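Local coordinates for kinesin-like protein KIF19 (Mus musculus, PDB 5GSZ) that walks toward microtubule plus ends as a kinesin-8 motor and depolymerizes microtubules at ciliary tips, thereby regulating the length of motile cilia, at residues A[77-89]-A[120-134]. Residues are numbered along the deposited sequence; the frame is centred on the assembly and turned at random.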
loop_
_atom_site.group_PDB
_atom_site.type_symbol
_atom_site.label_atom_id
_atom_site.label_comp_id
_atom_site.label_asym_id
_atom_site.label_seq_id
_atom_site.Cartn_x
_atom_site.Cartn_y
_atom_site.Cartn_z
ATOM N N GLN A 77 2.774 14.155 -7.906
ATOM C CA GLN A 77 2.493 13.548 -6.615
ATOM C C GLN A 77 1.127 13.992 -6.087
ATOM O O GLN A 77 0.297 13.154 -5.720
ATOM C CB GLN A 77 3.622 13.859 -5.628
ATOM C CG GLN A 77 4.939 13.143 -5.964
ATOM C CD GLN A 77 4.982 11.667 -5.556
ATOM O OE1 GLN A 77 4.251 10.832 -6.093
ATOM N NE2 GLN A 77 5.873 11.336 -4.625
ATOM N N GLU A 78 0.843 15.299 -6.097
ATOM C CA GLU A 78 -0.441 15.747 -5.547
ATOM C C GLU A 78 -1.629 15.242 -6.349
ATOM O O GLU A 78 -2.709 15.061 -5.786
ATOM C CB GLU A 78 -0.525 17.269 -5.450
ATOM C CG GLU A 78 -0.187 17.816 -4.035
ATOM C CD GLU A 78 -1.395 18.013 -3.112
ATOM O OE1 GLU A 78 -1.184 18.342 -1.921
ATOM O OE2 GLU A 78 -2.548 17.882 -3.584
ATOM N N MET A 79 -1.475 15.022 -7.651
ATOM C CA MET A 79 -2.613 14.534 -8.419
ATOM C C MET A 79 -2.908 13.082 -8.077
ATOM O O MET A 79 -4.076 12.676 -7.991
ATOM C CB MET A 79 -2.347 14.681 -9.911
ATOM C CG MET A 79 -2.060 16.091 -10.370
ATOM S SD MET A 79 -1.718 16.115 -12.139
ATOM C CE MET A 79 -1.360 17.867 -12.350
ATOM N N VAL A 80 -1.852 12.286 -7.888
ATOM C CA VAL A 80 -2.029 10.922 -7.404
ATOM C C VAL A 80 -2.732 10.933 -6.057
ATOM O O VAL A 80 -3.666 10.157 -5.821
ATOM C CB VAL A 80 -0.673 10.196 -7.337
ATOM C CG1 VAL A 80 -0.752 9.024 -6.374
ATOM C CG2 VAL A 80 -0.292 9.696 -8.710
ATOM N N TYR A 81 -2.309 11.825 -5.162
ATOM C CA TYR A 81 -2.954 11.923 -3.863
ATOM C C TYR A 81 -4.427 12.290 -3.995
ATOM O O TYR A 81 -5.297 11.641 -3.393
ATOM C CB TYR A 81 -2.228 12.945 -3.007
ATOM C CG TYR A 81 -3.067 13.406 -1.851
ATOM C CD1 TYR A 81 -3.311 12.564 -0.771
ATOM C CD2 TYR A 81 -3.628 14.679 -1.839
ATOM C CE1 TYR A 81 -4.083 12.979 0.298
ATOM C CE2 TYR A 81 -4.395 15.101 -0.780
ATOM C CZ TYR A 81 -4.620 14.249 0.287
ATOM O OH TYR A 81 -5.384 14.670 1.345
ATOM N N GLN A 82 -4.727 13.339 -4.772
ATOM C CA GLN A 82 -6.110 13.781 -4.912
ATOM C C GLN A 82 -6.990 12.652 -5.437
ATOM O O GLN A 82 -8.124 12.472 -4.982
ATOM C CB GLN A 82 -6.196 14.989 -5.847
ATOM C CG GLN A 82 -5.383 16.241 -5.488
ATOM C CD GLN A 82 -6.013 17.110 -4.415
ATOM O OE1 GLN A 82 -7.196 16.984 -4.114
ATOM N NE2 GLN A 82 -5.225 18.030 -3.863
ATOM N N ALA A 83 -6.476 11.867 -6.371
ATOM C CA ALA A 83 -7.290 10.846 -7.003
ATOM C C ALA A 83 -7.378 9.562 -6.201
ATOM O O ALA A 83 -8.189 8.693 -6.545
ATOM C CB ALA A 83 -6.741 10.524 -8.392
ATOM N N THR A 84 -6.570 9.390 -5.164
ATOM C CA THR A 84 -6.542 8.086 -4.514
ATOM C C THR A 84 -7.009 8.119 -3.068
ATOM O O THR A 84 -7.916 7.351 -2.705
ATOM C CB THR A 84 -5.135 7.456 -4.590
ATOM O OG1 THR A 84 -4.166 8.374 -4.081
ATOM C CG2 THR A 84 -4.801 7.107 -6.009
ATOM N N THR A 85 -6.414 8.977 -2.222
ATOM C CA THR A 85 -6.637 8.879 -0.791
ATOM C C THR A 85 -7.243 10.119 -0.141
ATOM O O THR A 85 -7.678 10.027 1.007
ATOM C CB THR A 85 -5.324 8.529 -0.071
ATOM O OG1 THR A 85 -4.376 9.577 -0.254
ATOM C CG2 THR A 85 -4.734 7.292 -0.649
ATOM N N LYS A 86 -7.284 11.267 -0.818
ATOM C CA LYS A 86 -7.824 12.469 -0.186
ATOM C C LYS A 86 -9.223 12.219 0.373
ATOM O O LYS A 86 -9.526 12.577 1.520
ATOM C CB LYS A 86 -7.846 13.624 -1.190
ATOM C CG LYS A 86 -8.283 14.952 -0.603
ATOM C CD LYS A 86 -8.678 15.900 -1.707
ATOM C CE LYS A 86 -9.267 17.206 -1.194
ATOM N NZ LYS A 86 -8.259 18.065 -0.516
ATOM N N SER A 87 -10.085 11.579 -0.423
ATOM C CA SER A 87 -11.476 11.363 -0.051
ATOM C C SER A 87 -11.649 10.350 1.067
ATOM O O SER A 87 -12.765 10.205 1.569
ATOM C CB SER A 87 -12.274 10.903 -1.263
ATOM O OG SER A 87 -11.966 9.558 -1.613
ATOM N N LEU A 88 -10.598 9.630 1.458
ATOM C CA LEU A 88 -10.701 8.753 2.620
ATOM C C LEU A 88 -10.776 9.532 3.916
ATOM O O LEU A 88 -11.276 8.999 4.914
ATOM C CB LEU A 88 -9.501 7.805 2.706
ATOM C CG LEU A 88 -9.271 6.891 1.513
ATOM C CD1 LEU A 88 -8.022 6.046 1.740
ATOM C CD2 LEU A 88 -10.506 6.041 1.275
ATOM N N ILE A 89 -10.284 10.770 3.920
ATOM C CA ILE A 89 -9.992 11.455 5.172
ATOM C C ILE A 89 -11.267 11.719 5.967
ATOM O O ILE A 89 -11.314 11.460 7.178
ATOM C CB ILE A 89 -9.207 12.741 4.874
ATOM C CG1 ILE A 89 -7.852 12.357 4.293
ATOM C CG2 ILE A 89 -9.034 13.587 6.133
ATOM C CD1 ILE A 89 -7.108 13.476 3.707
ATOM N N GLU A 120 9.676 16.001 -3.529
ATOM C CA GLU A 120 8.420 15.499 -4.111
ATOM C C GLU A 120 7.733 14.503 -3.183
ATOM O O GLU A 120 7.715 13.290 -3.435
ATOM C CB GLU A 120 8.662 14.871 -5.489
ATOM C CG GLU A 120 8.831 15.884 -6.610
ATOM C CD GLU A 120 7.503 16.464 -7.120
ATOM O OE1 GLU A 120 6.458 16.184 -6.505
ATOM O OE2 GLU A 120 7.533 17.200 -8.132
ATOM N N PRO A 121 7.118 14.998 -2.112
ATOM C CA PRO A 121 6.559 14.103 -1.087
ATOM C C PRO A 121 5.393 13.277 -1.602
ATOM O O PRO A 121 4.714 13.634 -2.567
ATOM C CB PRO A 121 6.095 15.074 0.003
ATOM C CG PRO A 121 6.844 16.343 -0.262
ATOM C CD PRO A 121 6.994 16.409 -1.736
ATOM N N GLY A 122 5.136 12.170 -0.913
ATOM C CA GLY A 122 4.074 11.280 -1.348
ATOM C C GLY A 122 2.787 11.278 -0.542
ATOM O O GLY A 122 2.354 12.304 -0.008
ATOM N N ILE A 123 2.174 10.096 -0.455
ATOM C CA ILE A 123 0.823 9.960 0.078
ATOM C C ILE A 123 0.789 10.203 1.587
ATOM O O ILE A 123 -0.148 10.829 2.094
ATOM C CB ILE A 123 0.250 8.572 -0.268
ATOM C CG1 ILE A 123 -0.043 8.462 -1.758
ATOM C CG2 ILE A 123 -1.019 8.289 0.553
ATOM C CD1 ILE A 123 -0.998 9.510 -2.252
ATOM N N TYR A 124 1.770 9.673 2.327
ATOM C CA TYR A 124 1.829 9.831 3.779
ATOM C C TYR A 124 1.596 11.270 4.208
ATOM O O TYR A 124 0.566 11.580 4.811
ATOM C CB TYR A 124 3.179 9.384 4.356
ATOM C CG TYR A 124 3.522 7.910 4.230
ATOM C CD1 TYR A 124 2.539 6.932 4.111
ATOM C CD2 TYR A 124 4.845 7.501 4.234
ATOM C CE1 TYR A 124 2.889 5.573 4.004
ATOM C CE2 TYR A 124 5.191 6.185 4.135
ATOM C CZ TYR A 124 4.225 5.215 4.017
ATOM O OH TYR A 124 4.615 3.895 3.924
ATOM N N VAL A 125 2.537 12.157 3.885
ATOM C CA VAL A 125 2.468 13.516 4.407
ATOM C C VAL A 125 1.281 14.269 3.810
ATOM O O VAL A 125 0.639 15.068 4.496
ATOM C CB VAL A 125 3.807 14.266 4.196
ATOM C CG1 VAL A 125 4.983 13.489 4.763
ATOM C CG2 VAL A 125 4.059 14.541 2.747
ATOM N N ARG A 126 0.952 14.027 2.545
ATOM C CA ARG A 126 -0.207 14.712 1.971
ATOM C C ARG A 126 -1.472 14.321 2.711
ATOM O O ARG A 126 -2.332 15.164 2.989
ATOM C CB ARG A 126 -0.337 14.411 0.471
ATOM C CG ARG A 126 0.736 15.085 -0.352
ATOM C CD ARG A 126 0.841 14.594 -1.778
ATOM N NE ARG A 126 1.288 15.717 -2.602
ATOM C CZ ARG A 126 2.551 16.104 -2.774
ATOM N NH1 ARG A 126 3.552 15.447 -2.207
ATOM N NH2 ARG A 126 2.822 17.161 -3.515
ATOM N N THR A 127 -1.574 13.053 3.086
ATOM C CA THR A 127 -2.740 12.591 3.820
ATOM C C THR A 127 -2.724 13.068 5.265
ATOM O O THR A 127 -3.762 13.499 5.780
ATOM C CB THR A 127 -2.823 11.070 3.752
ATOM O OG1 THR A 127 -2.604 10.655 2.400
ATOM C CG2 THR A 127 -4.187 10.588 4.199
ATOM N N LEU A 128 -1.571 12.987 5.941
ATOM C CA LEU A 128 -1.491 13.544 7.290
ATOM C C LEU A 128 -1.871 15.011 7.298
ATOM O O LEU A 128 -2.432 15.511 8.281
ATOM C CB LEU A 128 -0.095 13.354 7.887
ATOM C CG LEU A 128 0.299 11.992 8.480
ATOM C CD1 LEU A 128 0.469 10.855 7.512
ATOM C CD2 LEU A 128 1.557 12.127 9.303
ATOM N N ASN A 129 -1.626 15.701 6.193
ATOM C CA ASN A 129 -1.788 17.143 6.148
ATOM C C ASN A 129 -3.255 17.535 6.026
ATOM O O ASN A 129 -3.759 18.351 6.800
ATOM C CB ASN A 129 -0.969 17.677 4.986
ATOM C CG ASN A 129 -0.398 19.018 5.264
ATOM O OD1 ASN A 129 -1.118 20.022 5.360
ATOM N ND2 ASN A 129 0.906 19.045 5.473
ATOM N N ASP A 130 -3.957 16.960 5.060
ATOM C CA ASP A 130 -5.387 17.199 4.983
ATOM C C ASP A 130 -6.123 16.632 6.186
ATOM O O ASP A 130 -7.285 16.987 6.431
ATOM C CB ASP A 130 -5.949 16.587 3.708
ATOM C CG ASP A 130 -5.766 17.470 2.521
ATOM O OD1 ASP A 130 -5.367 18.643 2.723
ATOM O OD2 ASP A 130 -6.057 16.996 1.404
ATOM N N LEU A 131 -5.478 15.750 6.929
ATOM C CA LEU A 131 -6.118 15.199 8.104
ATOM C C LEU A 131 -6.204 16.253 9.200
ATOM O O LEU A 131 -7.261 16.452 9.806
ATOM C CB LEU A 131 -5.339 13.968 8.546
ATOM C CG LEU A 131 -6.094 12.990 9.411
ATOM C CD1 LEU A 131 -5.666 11.582 9.037
ATOM C CD2 LEU A 131 -5.766 13.292 10.859
ATOM N N PHE A 132 -5.101 16.977 9.422
ATOM C CA PHE A 132 -5.049 18.018 10.443
ATOM C C PHE A 132 -5.847 19.261 10.058
ATOM O O PHE A 132 -6.324 19.979 10.940
ATOM C CB PHE A 132 -3.596 18.388 10.714
ATOM C CG PHE A 132 -2.771 17.237 11.194
ATOM C CD1 PHE A 132 -3.349 16.219 11.938
ATOM C CD2 PHE A 132 -1.423 17.153 10.881
ATOM C CE1 PHE A 132 -2.593 15.150 12.384
ATOM C CE2 PHE A 132 -0.668 16.086 11.306
ATOM C CZ PHE A 132 -1.252 15.086 12.058
ATOM N N ARG A 133 -5.994 19.547 8.767
ATOM C CA ARG A 133 -6.904 20.615 8.362
ATOM C C ARG A 133 -8.355 20.231 8.630
ATOM O O ARG A 133 -9.097 20.975 9.284
ATOM C CB ARG A 133 -6.714 20.945 6.883
ATOM C CG ARG A 133 -5.444 21.697 6.578
ATOM C CD ARG A 133 -5.473 22.232 5.167
ATOM N NE ARG A 133 -4.230 22.926 4.880
ATOM C CZ ARG A 133 -3.172 22.352 4.323
ATOM N NH1 ARG A 133 -3.221 21.067 3.969
ATOM N NH2 ARG A 133 -2.072 23.067 4.106
ATOM N N ALA A 134 -8.779 19.080 8.105
ATOM C CA ALA A 134 -10.117 18.568 8.371
ATOM C C ALA A 134 -10.417 18.511 9.861
ATOM O O ALA A 134 -11.566 18.714 10.274
ATOM C CB ALA A 134 -10.268 17.178 7.752
#
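Tyr81 lays its ring on helix 123-134 as a knob among Ile123, Arg126, Thr127 and Asp130. With CG anti to the backbone N (chi1 162°), the ring reaches across to Arg126, whose CB sits over one face, 3.8 Å from the ring centroid in a CH-pi contact. At the rim, in the ring plane, Asp130 OD2 accepts from Tyr81 OH; the modelled separation is very short, but the pairing suits a phenol, which can pack its ring and still donate from its tip. Lys86, with a chain long enough to span the gap, brings NZ to the same OD2 at 3.1 Å from above the carboxylate plane, and a weak bridge from Arg133 to OD1 would further favour a charged Asp130.

The Arg126 guanidinium, its exact position uncertain, lies with Gln77 CB over the centre of one face, while Glu78 offers a long salt bridge, OE1 to NE 3.7 Å. Gln77 suits a buried polar site: its NE2 donates almost straight (174°) to Glu120 O, 2.9 Å away and lying in the amide plane. Apolar branches pack alongside: Ile123 CD1 lies 3.7 Å from Tyr81 CB, and branched Ile89 is a second knob, seated among Thr127, Asp130, Leu131 and Ala134.

The axes of helices 77-84 and 123-134 cross at -58°, 10.0 Å apart at closest approach. Gln77, bonded also to Arg17 and Tyr112, links the pair to the ADP pocket. Helix 123-134 also packs on strand 242-250, and this helix packing belongs to the kinesin motor domain, a P-loop NTPase fold built round a mixed eight-stranded sheet.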